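Long-range contact in Emp46p (Saccharomyces cerevisiae, PDB 2A6V), which acts as a calcium-independent, potassium-binding lectin-type cargo receptor involved in the secretion of glycoproteins: residues Tyr60-Ser74 and Glu208-Ile222. Sequence-based numbering, arbitrary orientation.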
ATOM      1  N   TYR A  60      -1.077   2.896 -14.342  1.00 21.87           N
ATOM      2  CA  TYR A  60      -0.092   1.952 -14.868  1.00 22.09           C
ATOM      3  C   TYR A  60      -0.743   0.868 -15.725  1.00 23.13           C
ATOM      4  O   TYR A  60      -1.727   0.265 -15.327  1.00 22.92           O
ATOM      5  CB  TYR A  60       0.641   1.278 -13.711  1.00 21.91           C
ATOM      6  CG  TYR A  60       1.785   0.404 -14.161  1.00 20.60           C
ATOM      7  CD1 TYR A  60       2.966   0.962 -14.599  1.00 19.64           C
ATOM      8  CD2 TYR A  60       1.685  -0.991 -14.149  1.00 21.04           C
ATOM      9  CE1 TYR A  60       4.022   0.180 -15.009  1.00 20.23           C
ATOM     10  CE2 TYR A  60       2.747  -1.787 -14.554  1.00 20.98           C
ATOM     11  CZ  TYR A  60       3.917  -1.197 -14.990  1.00 20.17           C
ATOM     12  OH  TYR A  60       4.985  -1.969 -15.388  1.00 22.06           O
ATOM     13  N   SER A  61      -0.177   0.631 -16.905  1.00 24.74           N
ATOM     14  CA  SER A  61      -0.583  -0.470 -17.765  1.00 25.86           C
ATOM     15  C   SER A  61       0.571  -1.471 -17.862  1.00 26.34           C
ATOM     16  O   SER A  61       1.693  -1.103 -18.201  1.00 26.40           O
ATOM     17  CB  SER A  61      -0.986   0.060 -19.150  1.00 26.41           C
ATOM     18  OG  SER A  61      -2.173   0.838 -19.057  1.00 27.09           O
ATOM     19  N   ILE A  62       0.295  -2.728 -17.526  1.00 27.10           N
ATOM     20  CA  ILE A  62       1.332  -3.761 -17.521  1.00 28.43           C
ATOM     21  C   ILE A  62       1.706  -4.139 -18.943  1.00 28.40           C
ATOM     22  O   ILE A  62       0.848  -4.187 -19.821  1.00 28.91           O
ATOM     23  CB  ILE A  62       0.847  -5.023 -16.767  1.00 28.47           C
ATOM     24  CG1 ILE A  62       0.967  -4.812 -15.262  1.00 30.58           C
ATOM     25  CG2 ILE A  62       1.641  -6.278 -17.189  1.00 29.99           C
ATOM     26  CD1 ILE A  62       0.322  -5.890 -14.459  1.00 30.82           C
ATOM     27  N   LYS A  63       2.987  -4.412 -19.149  1.00 28.60           N
ATOM     28  CA  LYS A  63       3.477  -4.985 -20.395  1.00 29.19           C
ATOM     29  C   LYS A  63       3.369  -6.518 -20.298  1.00 27.99           C
ATOM     30  O   LYS A  63       2.393  -7.090 -20.771  1.00 29.22           O
ATOM     31  CB  LYS A  63       4.904  -4.499 -20.672  1.00 29.67           C
ATOM     32  CG  LYS A  63       5.309  -4.484 -22.153  1.00 32.56           C
ATOM     33  CD  LYS A  63       5.543  -5.890 -22.727  1.00 35.08           C
ATOM     34  CE  LYS A  63       6.777  -5.967 -23.644  1.00 36.57           C
ATOM     35  NZ  LYS A  63       6.412  -6.129 -25.092  1.00 38.13           N
ATOM     36  N   ASP A  64       4.342  -7.162 -19.657  1.00 26.70           N
ATOM     37  CA  ASP A  64       4.334  -8.613 -19.454  1.00 25.74           C
ATOM     38  C   ASP A  64       4.003  -8.917 -17.994  1.00 25.06           C
ATOM     39  O   ASP A  64       2.977  -9.530 -17.711  1.00 25.16           O
ATOM     40  CB  ASP A  64       5.691  -9.231 -19.827  1.00 25.26           C
ATOM     41  CG  ASP A  64       5.905  -9.344 -21.334  1.00 25.80           C
ATOM     42  OD1 ASP A  64       4.962  -9.095 -22.111  1.00 26.14           O
ATOM     43  OD2 ASP A  64       7.008  -9.666 -21.818  1.00 27.37           O
ATOM     44  N   ALA A  65       4.865  -8.447 -17.092  1.00 24.16           N
ATOM     45  CA  ALA A  65       4.736  -8.662 -15.649  1.00 22.97           C
ATOM     46  C   ALA A  65       5.217  -7.437 -14.872  1.00 21.98           C
ATOM     47  O   ALA A  65       5.754  -6.479 -15.444  1.00 20.13           O
ATOM     48  CB  ALA A  65       5.525  -9.892 -15.237  1.00 23.18           C
ATOM     49  N   MET A  66       5.006  -7.444 -13.560  1.00 20.38           N
ATOM     50  CA  MET A  66       5.452  -6.308 -12.751  1.00 20.60           C
ATOM     51  C   MET A  66       5.822  -6.671 -11.339  1.00 18.96           C
ATOM     52  O   MET A  66       5.351  -7.666 -10.804  1.00 18.90           O
ATOM     53  CB  MET A  66       4.386  -5.222 -12.741  1.00 21.44           C
ATOM     54  CG  MET A  66       3.120  -5.526 -11.996  1.00 23.51           C
ATOM     55  SD  MET A  66       2.224  -4.005 -11.489  1.00 28.24           S
ATOM     56  CE  MET A  66       1.290  -4.717 -10.133  1.00 26.18           C
ATOM     57  N   THR A  67       6.645  -5.826 -10.724  1.00 17.42           N
ATOM     58  CA  THR A  67       7.005  -5.920  -9.326  1.00 16.60           C
ATOM     59  C   THR A  67       6.820  -4.556  -8.664  1.00 15.77           C
ATOM     60  O   THR A  67       7.252  -3.556  -9.209  1.00 14.92           O
ATOM     61  CB  THR A  67       8.473  -6.329  -9.200  1.00 17.41           C
ATOM     62  OG1 THR A  67       8.679  -7.588  -9.862  1.00 19.56           O
ATOM     63  CG2 THR A  67       8.861  -6.559  -7.731  1.00 17.80           C
ATOM     64  N   ILE A  68       6.182  -4.524  -7.505  1.00 15.02           N
ATOM     65  CA  ILE A  68       6.111  -3.314  -6.696  1.00 15.00           C
ATOM     66  C   ILE A  68       6.712  -3.631  -5.348  1.00 14.80           C
ATOM     67  O   ILE A  68       6.344  -4.619  -4.700  1.00 13.82           O
ATOM     68  CB  ILE A  68       4.675  -2.840  -6.520  1.00 14.61           C
ATOM     69  CG1 ILE A  68       4.071  -2.430  -7.878  1.00 15.46           C
ATOM     70  CG2 ILE A  68       4.643  -1.687  -5.524  1.00 16.27           C
ATOM     71  CD1 ILE A  68       2.577  -2.186  -7.823  1.00 16.67           C
ATOM     72  N   GLU A  69       7.622  -2.785  -4.902  1.00 13.93           N
ATOM     73  CA  GLU A  69       8.263  -2.927  -3.616  1.00 13.50           C
ATOM     74  C   GLU A  69       8.026  -1.655  -2.832  1.00 13.93           C
ATOM     75  O   GLU A  69       8.485  -0.591  -3.251  1.00 13.32           O
ATOM     76  CB  GLU A  69       9.755  -3.146  -3.779  1.00 14.60           C
ATOM     77  CG  GLU A  69      10.123  -4.469  -4.396  1.00 17.89           C
ATOM     78  CD  GLU A  69      11.620  -4.619  -4.596  1.00 22.51           C
ATOM     79  OE1 GLU A  69      12.364  -3.601  -4.600  1.00 24.10           O
ATOM     80  OE2 GLU A  69      12.049  -5.775  -4.770  1.00 25.70           O
ATOM     81  N   TRP A  70       7.310  -1.758  -1.722  1.00 12.47           N
ATOM     82  CA  TRP A  70       7.144  -0.675  -0.761  1.00 12.15           C
ATOM     83  C   TRP A  70       7.982  -0.943   0.476  1.00 13.19           C
ATOM     84  O   TRP A  70       7.898  -2.046   1.031  1.00 12.75           O
ATOM     85  CB  TRP A  70       5.693  -0.586  -0.311  1.00 12.11           C
ATOM     86  CG  TRP A  70       4.700  -0.106  -1.328  1.00 12.15           C
ATOM     87  CD1 TRP A  70       3.911  -0.875  -2.137  1.00 13.73           C
ATOM     88  CD2 TRP A  70       4.358   1.250  -1.608  1.00 10.99           C
ATOM     89  NE1 TRP A  70       3.098  -0.074  -2.905  1.00 12.91           N
ATOM     90  CE2 TRP A  70       3.349   1.238  -2.592  1.00 12.12           C
ATOM     91  CE3 TRP A  70       4.782   2.481  -1.116  1.00 12.90           C
ATOM     92  CZ2 TRP A  70       2.777   2.402  -3.090  1.00 12.37           C
ATOM     93  CZ3 TRP A  70       4.226   3.633  -1.634  1.00 12.40           C
ATOM     94  CH2 TRP A  70       3.226   3.589  -2.590  1.00 11.30           C
ATOM     95  N   THR A  71       8.787   0.026   0.921  1.00 12.43           N
ATOM     96  CA  THR A  71       9.560  -0.080   2.136  1.00 11.86           C
ATOM     97  C   THR A  71       8.902   0.845   3.127  1.00 12.25           C
ATOM     98  O   THR A  71       8.751   2.043   2.857  1.00 11.21           O
ATOM     99  CB  THR A  71      11.008   0.313   1.888  1.00 12.36           C
ATOM    100  OG1 THR A  71      11.570  -0.591   0.925  1.00 14.41           O
ATOM    101  CG2 THR A  71      11.830   0.196   3.160  1.00 13.34           C
ATOM    102  N   PHE A  72       8.523   0.305   4.271  1.00 11.80           N
ATOM    103  CA  PHE A  72       7.673   1.015   5.216  1.00 11.11           C
ATOM    104  C   PHE A  72       8.045   0.650   6.647  1.00 10.86           C
ATOM    105  O   PHE A  72       8.750  -0.322   6.897  1.00 11.51           O
ATOM    106  CB  PHE A  72       6.192   0.635   4.958  1.00 11.20           C
ATOM    107  CG  PHE A  72       5.871  -0.776   5.356  1.00 11.03           C
ATOM    108  CD1 PHE A  72       5.479  -1.072   6.650  1.00 10.78           C
ATOM    109  CD2 PHE A  72       6.047  -1.816   4.455  1.00 12.68           C
ATOM    110  CE1 PHE A  72       5.268  -2.378   7.034  1.00 12.34           C
ATOM    111  CE2 PHE A  72       5.815  -3.127   4.856  1.00 12.55           C
ATOM    112  CZ  PHE A  72       5.412  -3.380   6.138  1.00 12.52           C
ATOM    113  N   ARG A  73       7.564   1.419   7.598  1.00 10.89           N
ATOM    114  CA  ARG A  73       7.575   0.992   8.980  1.00 11.04           C
ATOM    115  C   ARG A  73       6.446   1.643   9.766  1.00 11.72           C
ATOM    116  O   ARG A  73       5.865   2.638   9.345  1.00 12.11           O
ATOM    117  CB  ARG A  73       8.918   1.285   9.646  1.00 11.55           C
ATOM    118  CG  ARG A  73       9.226   2.763   9.772  1.00 12.04           C
ATOM    119  CD  ARG A  73      10.637   3.004  10.259  1.00 13.53           C
ATOM    120  NE  ARG A  73      10.894   4.434  10.301  1.00 13.55           N
ATOM    121  CZ  ARG A  73      12.084   4.982  10.452  1.00 14.89           C
ATOM    122  NH1 ARG A  73      13.162   4.253  10.657  1.00 15.78           N
ATOM    123  NH2 ARG A  73      12.180   6.303  10.441  1.00 14.62           N
ATOM    124  N   SER A  74       6.165   1.080  10.925  1.00 12.67           N
ATOM    125  CA  SER A  74       5.313   1.705  11.909  1.00 13.18           C
ATOM    126  C   SER A  74       6.164   1.887  13.141  1.00 14.21           C
ATOM    127  O   SER A  74       6.722   0.934  13.643  1.00 14.28           O
ATOM    128  CB  SER A  74       4.129   0.822  12.278  1.00 12.95           C
ATOM    129  OG  SER A  74       3.443   1.407  13.382  1.00 14.87           O
ATOM    130  N   GLU A 208       0.519   6.356  16.473  1.00 14.96           N
ATOM    131  CA  GLU A 208       1.278   5.423  15.639  1.00 13.72           C
ATOM    132  C   GLU A 208       1.787   6.137  14.384  1.00 12.94           C
ATOM    133  O   GLU A 208       1.035   6.828  13.697  1.00 13.52           O
ATOM    134  CB  GLU A 208       0.409   4.220  15.224  1.00 13.01           C
ATOM    135  CG  GLU A 208       1.209   3.089  14.610  1.00 12.52           C
ATOM    136  CD  GLU A 208       0.467   1.741  14.567  1.00 12.42           C
ATOM    137  OE1 GLU A 208      -0.735   1.644  14.917  1.00 14.62           O
ATOM    138  OE2 GLU A 208       1.118   0.757  14.184  1.00 12.76           O
ATOM    139  N   SER A 209       3.068   5.979  14.080  1.00 12.26           N
ATOM    140  CA  SER A 209       3.669   6.678  12.955  1.00 11.75           C
ATOM    141  C   SER A 209       3.883   5.708  11.802  1.00 12.38           C
ATOM    142  O   SER A 209       4.859   4.948  11.783  1.00 12.05           O
ATOM    143  CB  SER A 209       4.986   7.346  13.366  1.00 12.75           C
ATOM    144  OG  SER A 209       5.453   8.160  12.294  1.00 12.89           O
ATOM    145  N   PHE A 210       2.971   5.737  10.846  1.00 11.63           N
ATOM    146  CA  PHE A 210       3.100   4.935   9.635  1.00 11.81           C
ATOM    147  C   PHE A 210       3.921   5.699   8.627  1.00 11.48           C
ATOM    148  O   PHE A 210       3.587   6.830   8.283  1.00 11.68           O
ATOM    149  CB  PHE A 210       1.722   4.600   9.059  1.00 11.68           C
ATOM    150  CG  PHE A 210       0.906   3.684   9.939  1.00 11.57           C
ATOM    151  CD1 PHE A 210       1.233   2.340  10.042  1.00 11.29           C
ATOM    152  CD2 PHE A 210      -0.167   4.165  10.663  1.00 11.98           C
ATOM    153  CE1 PHE A 210       0.481   1.480  10.816  1.00 11.67           C
ATOM    154  CE2 PHE A 210      -0.919   3.296  11.466  1.00 12.67           C
ATOM    155  CZ  PHE A 210      -0.575   1.952  11.523  1.00 11.48           C
ATOM    156  N   GLU A 211       4.984   5.073   8.146  1.00 11.44           N
ATOM    157  CA  GLU A 211       6.017   5.757   7.357  1.00 11.48           C
ATOM    158  C   GLU A 211       6.373   4.990   6.106  1.00 11.99           C
ATOM    159  O   GLU A 211       6.423   3.760   6.127  1.00 12.91           O
ATOM    160  CB  GLU A 211       7.262   5.982   8.192  1.00 11.91           C
ATOM    161  CG  GLU A 211       6.955   6.599   9.543  1.00 12.28           C
ATOM    162  CD  GLU A 211       8.163   6.968  10.369  1.00 12.62           C
ATOM    163  OE1 GLU A 211       9.301   6.723   9.919  1.00 14.01           O
ATOM    164  OE2 GLU A 211       7.976   7.521  11.466  1.00 15.43           O
ATOM    165  N   ILE A 212       6.644   5.715   5.018  1.00 12.06           N
ATOM    166  CA  ILE A 212       7.090   5.145   3.749  1.00 11.73           C
ATOM    167  C   ILE A 212       8.528   5.630   3.485  1.00 13.30           C
ATOM    168  O   ILE A 212       8.766   6.841   3.365  1.00 12.22           O
ATOM    169  CB  ILE A 212       6.153   5.547   2.591  1.00 12.46           C
ATOM    170  CG1 ILE A 212       4.708   5.079   2.864  1.00 11.95           C
ATOM    171  CG2 ILE A 212       6.653   5.009   1.292  1.00 11.45           C
ATOM    172  CD1 ILE A 212       4.505   3.568   2.913  1.00 13.87           C
ATOM    173  N   LEU A 213       9.461   4.704   3.345  1.00 12.68           N
ATOM    174  CA  LEU A 213      10.866   5.047   3.143  1.00 13.07           C
ATOM    175  C   LEU A 213      11.283   4.945   1.682  1.00 13.27           C
ATOM    176  O   LEU A 213      12.186   5.669   1.241  1.00 14.76           O
ATOM    177  CB  LEU A 213      11.762   4.132   3.985  1.00 12.11           C
ATOM    178  CG  LEU A 213      11.905   4.547   5.446  1.00 14.01           C
ATOM    179  CD1 LEU A 213      10.617   4.439   6.208  1.00 13.98           C
ATOM    180  CD2 LEU A 213      13.006   3.708   6.055  1.00 14.59           C
ATOM    181  N   LYS A 214      10.642   4.059   0.909  1.00 12.89           N
ATOM    182  CA  LYS A 214      11.031   3.790  -0.466  1.00 13.12           C
ATOM    183  C   LYS A 214       9.851   3.158  -1.191  1.00 12.13           C
ATOM    184  O   LYS A 214       8.981   2.513  -0.583  1.00 12.50           O
ATOM    185  CB  LYS A 214      12.247   2.876  -0.528  1.00 14.21           C
ATOM    186  CG  LYS A 214      12.850   2.637  -1.881  1.00 18.33           C
ATOM    187  CD  LYS A 214      14.254   1.927  -1.777  1.00 23.24           C
ATOM    188  CE  LYS A 214      14.432   1.054  -0.549  1.00 25.02           C
ATOM    189  NZ  LYS A 214      15.714   0.261  -0.606  1.00 28.56           N
ATOM    190  N   MET A 215       9.789   3.397  -2.484  1.00 12.13           N
ATOM    191  CA  MET A 215       8.860   2.661  -3.344  1.00 11.70           C
ATOM    192  C   MET A 215       9.428   2.558  -4.750  1.00 12.79           C
ATOM    193  O   MET A 215       9.861   3.557  -5.313  1.00 12.71           O
ATOM    194  CB  MET A 215       7.471   3.310  -3.365  1.00 12.48           C
ATOM    195  CG  MET A 215       6.429   2.556  -4.238  1.00 11.88           C
ATOM    196  SD  MET A 215       6.575   2.943  -6.008  1.00 13.49           S
ATOM    197  CE  MET A 215       5.255   2.012  -6.695  1.00 14.57           C
ATOM    198  N   LYS A 216       9.482   1.353  -5.288  1.00 13.79           N
ATOM    199  CA  LYS A 216       9.974   1.100  -6.634  1.00 15.26           C
ATOM    200  C   LYS A 216       8.995   0.215  -7.365  1.00 16.03           C
ATOM    201  O   LYS A 216       8.436  -0.718  -6.784  1.00 16.52           O
ATOM    202  CB  LYS A 216      11.322   0.388  -6.598  1.00 16.91           C
ATOM    203  CG  LYS A 216      12.462   1.192  -6.027  1.00 20.15           C
ATOM    204  CD  LYS A 216      13.775   0.401  -6.053  1.00 25.92           C
ATOM    205  CE  LYS A 216      14.951   1.230  -5.554  1.00 29.34           C
ATOM    206  NZ  LYS A 216      16.166   0.401  -5.290  1.00 32.30           N
ATOM    207  N   LEU A 217       8.776   0.497  -8.631  1.00 15.41           N
ATOM    208  CA  LEU A 217       8.047  -0.389  -9.508  1.00 15.91           C
ATOM    209  C   LEU A 217       9.008  -0.834 -10.595  1.00 16.39           C
ATOM    210  O   LEU A 217       9.813  -0.033 -11.067  1.00 17.15           O
ATOM    211  CB  LEU A 217       6.818   0.283 -10.131  1.00 15.76           C
ATOM    212  CG  LEU A 217       6.037  -0.558 -11.153  1.00 16.35           C
ATOM    213  CD1 LEU A 217       4.581  -0.192 -11.140  1.00 16.26           C
ATOM    214  CD2 LEU A 217       6.596  -0.456 -12.610  1.00 16.12           C
ATOM    215  N   TYR A 218       8.918  -2.103 -10.980  1.00 17.03           N
ATOM    216  CA  TYR A 218       9.710  -2.671 -12.068  1.00 17.76           C
ATOM    217  C   TYR A 218       8.770  -3.258 -13.102  1.00 18.64           C
ATOM    218  O   TYR A 218       7.778  -3.905 -12.774  1.00 18.12           O
ATOM    219  CB  TYR A 218      10.652  -3.785 -11.573  1.00 17.06           C
ATOM    220  CG  TYR A 218      11.590  -3.441 -10.446  1.00 19.74           C
ATOM    221  CD1 TYR A 218      12.955  -3.256 -10.670  1.00 23.26           C
ATOM    222  CD2 TYR A 218      11.127  -3.328  -9.134  1.00 20.72           C
ATOM    223  CE1 TYR A 218      13.814  -2.943  -9.619  1.00 24.26           C
ATOM    224  CE2 TYR A 218      11.973  -3.025  -8.096  1.00 23.25           C
ATOM    225  CZ  TYR A 218      13.308  -2.832  -8.336  1.00 25.22           C
ATOM    226  OH  TYR A 218      14.131  -2.524  -7.272  1.00 29.71           O
ATOM    227  N   ASP A 219       9.116  -3.079 -14.368  1.00 19.34           N
ATOM    228  CA  ASP A 219       8.297  -3.557 -15.469  1.00 21.31           C
ATOM    229  C   ASP A 219       8.584  -5.044 -15.729  1.00 22.60           C
ATOM    230  O   ASP A 219       8.679  -5.482 -16.873  1.00 22.68           O
ATOM    231  CB  ASP A 219       8.599  -2.762 -16.750  1.00 21.46           C
ATOM    232  CG  ASP A 219       8.202  -1.294 -16.674  1.00 23.61           C
ATOM    233  OD1 ASP A 219       7.275  -0.908 -15.928  1.00 23.39           O
ATOM    234  OD2 ASP A 219       8.762  -0.438 -17.388  1.00 26.07           O
ATOM    235  N   GLY A 220       8.731  -5.825 -14.668  1.00 24.03           N
ATOM    236  CA  GLY A 220       8.976  -7.246 -14.798  1.00 25.42           C
ATOM    237  C   GLY A 220       9.074  -7.936 -13.447  1.00 27.31           C
ATOM    238  O   GLY A 220       8.989  -7.294 -12.403  1.00 26.78           O
ATOM    239  N   VAL A 221       9.220  -9.255 -13.493  1.00 29.32           N
ATOM    240  CA  VAL A 221       9.447 -10.081 -12.322  1.00 31.08           C
ATOM    241  C   VAL A 221      10.933 -10.115 -12.067  1.00 32.52           C
ATOM    242  O   VAL A 221      11.706 -10.534 -12.927  1.00 32.86           O
ATOM    243  CB  VAL A 221       8.989 -11.536 -12.555  1.00 31.33           C
ATOM    244  CG1 VAL A 221       9.156 -12.352 -11.274  1.00 32.05           C
ATOM    245  CG2 VAL A 221       7.560 -11.585 -13.092  1.00 31.93           C
ATOM    246  N   ILE A 222      11.334  -9.699 -10.877  1.00 34.74           N
ATOM    247  CA  ILE A 222      12.749  -9.578 -10.562  1.00 36.16           C
ATOM    248  C   ILE A 222      13.266 -10.841  -9.876  1.00 37.53           C
ATOM    249  O   ILE A 222      12.524 -11.515  -9.159  1.00 37.55           O
ATOM    250  CB  ILE A 222      13.011  -8.304  -9.708  1.00 36.33           C
ATOM    251  CG1 ILE A 222      12.327  -8.372  -8.336  1.00 36.51           C
ATOM    252  CG2 ILE A 222      12.549  -7.046 -10.462  1.00 36.54           C
ATOM    253  CD1 ILE A 222      12.686  -7.217  -7.431  1.00 36.43           C
TER
HETATM  254  O   HOH W   1       7.232  -6.759 -18.371  1.00 28.98           O
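Trp70 pairs with Met215 near the middle of an antiparallel ladder between strands 66-74 and 209-218, whose axes approach to 4.6 Å at 156°. A classic beta bulge sets two residues, Leu213 and Lys214, against Thr71 alone: Thr71 N bonds to Lys214 O, while Thr71 O takes Leu213 N at 2.8 Å and Lys214 N only weakly.

On the face bearing Ile68, Trp70 and Phe72, Met215 CG lies 3.4 Å from the centroid of the Trp70 six-membered ring, a CH-pi contact over its face. Met215 CG stands anti to the backbone N (chi1 -179°), and the bend at chi2 (-81°) keeps SD above the same ring in a more distant Met-aromatic contact. Ile212 CG2 meets the indole edge in plane. Farther along, Leu217 CD1 sits over the centre of the Tyr60 ring, whose OH donates to Asp219 OD1 (2.6 Å) near the ring plane; Asn8 also binds that oxygen.

The other face is more polar. Arg73 meets Glu211 side-on, NE and NH2 converging on OE1 at 2.8 and 3.0 Å, with OE1 in the guanidinium plane. Ser209 OG holds Glu211 OE2, and Arg41 adds a second salt bridge to OE1. Thr67 OG1 donates to Gly220 O on a lone pair (2.6 Å), tying down the chain beyond the strand.

Strand 158-165 flanks 66-74 and strand 41-43 flanks 209-218, so the pair is central to one sheet of the legume-lectin-like beta sandwich. Apolar contacts face the opposing strand 196-202, whereas the doubly bridged Glu211 carboxylate is probably stabilised in its charged form.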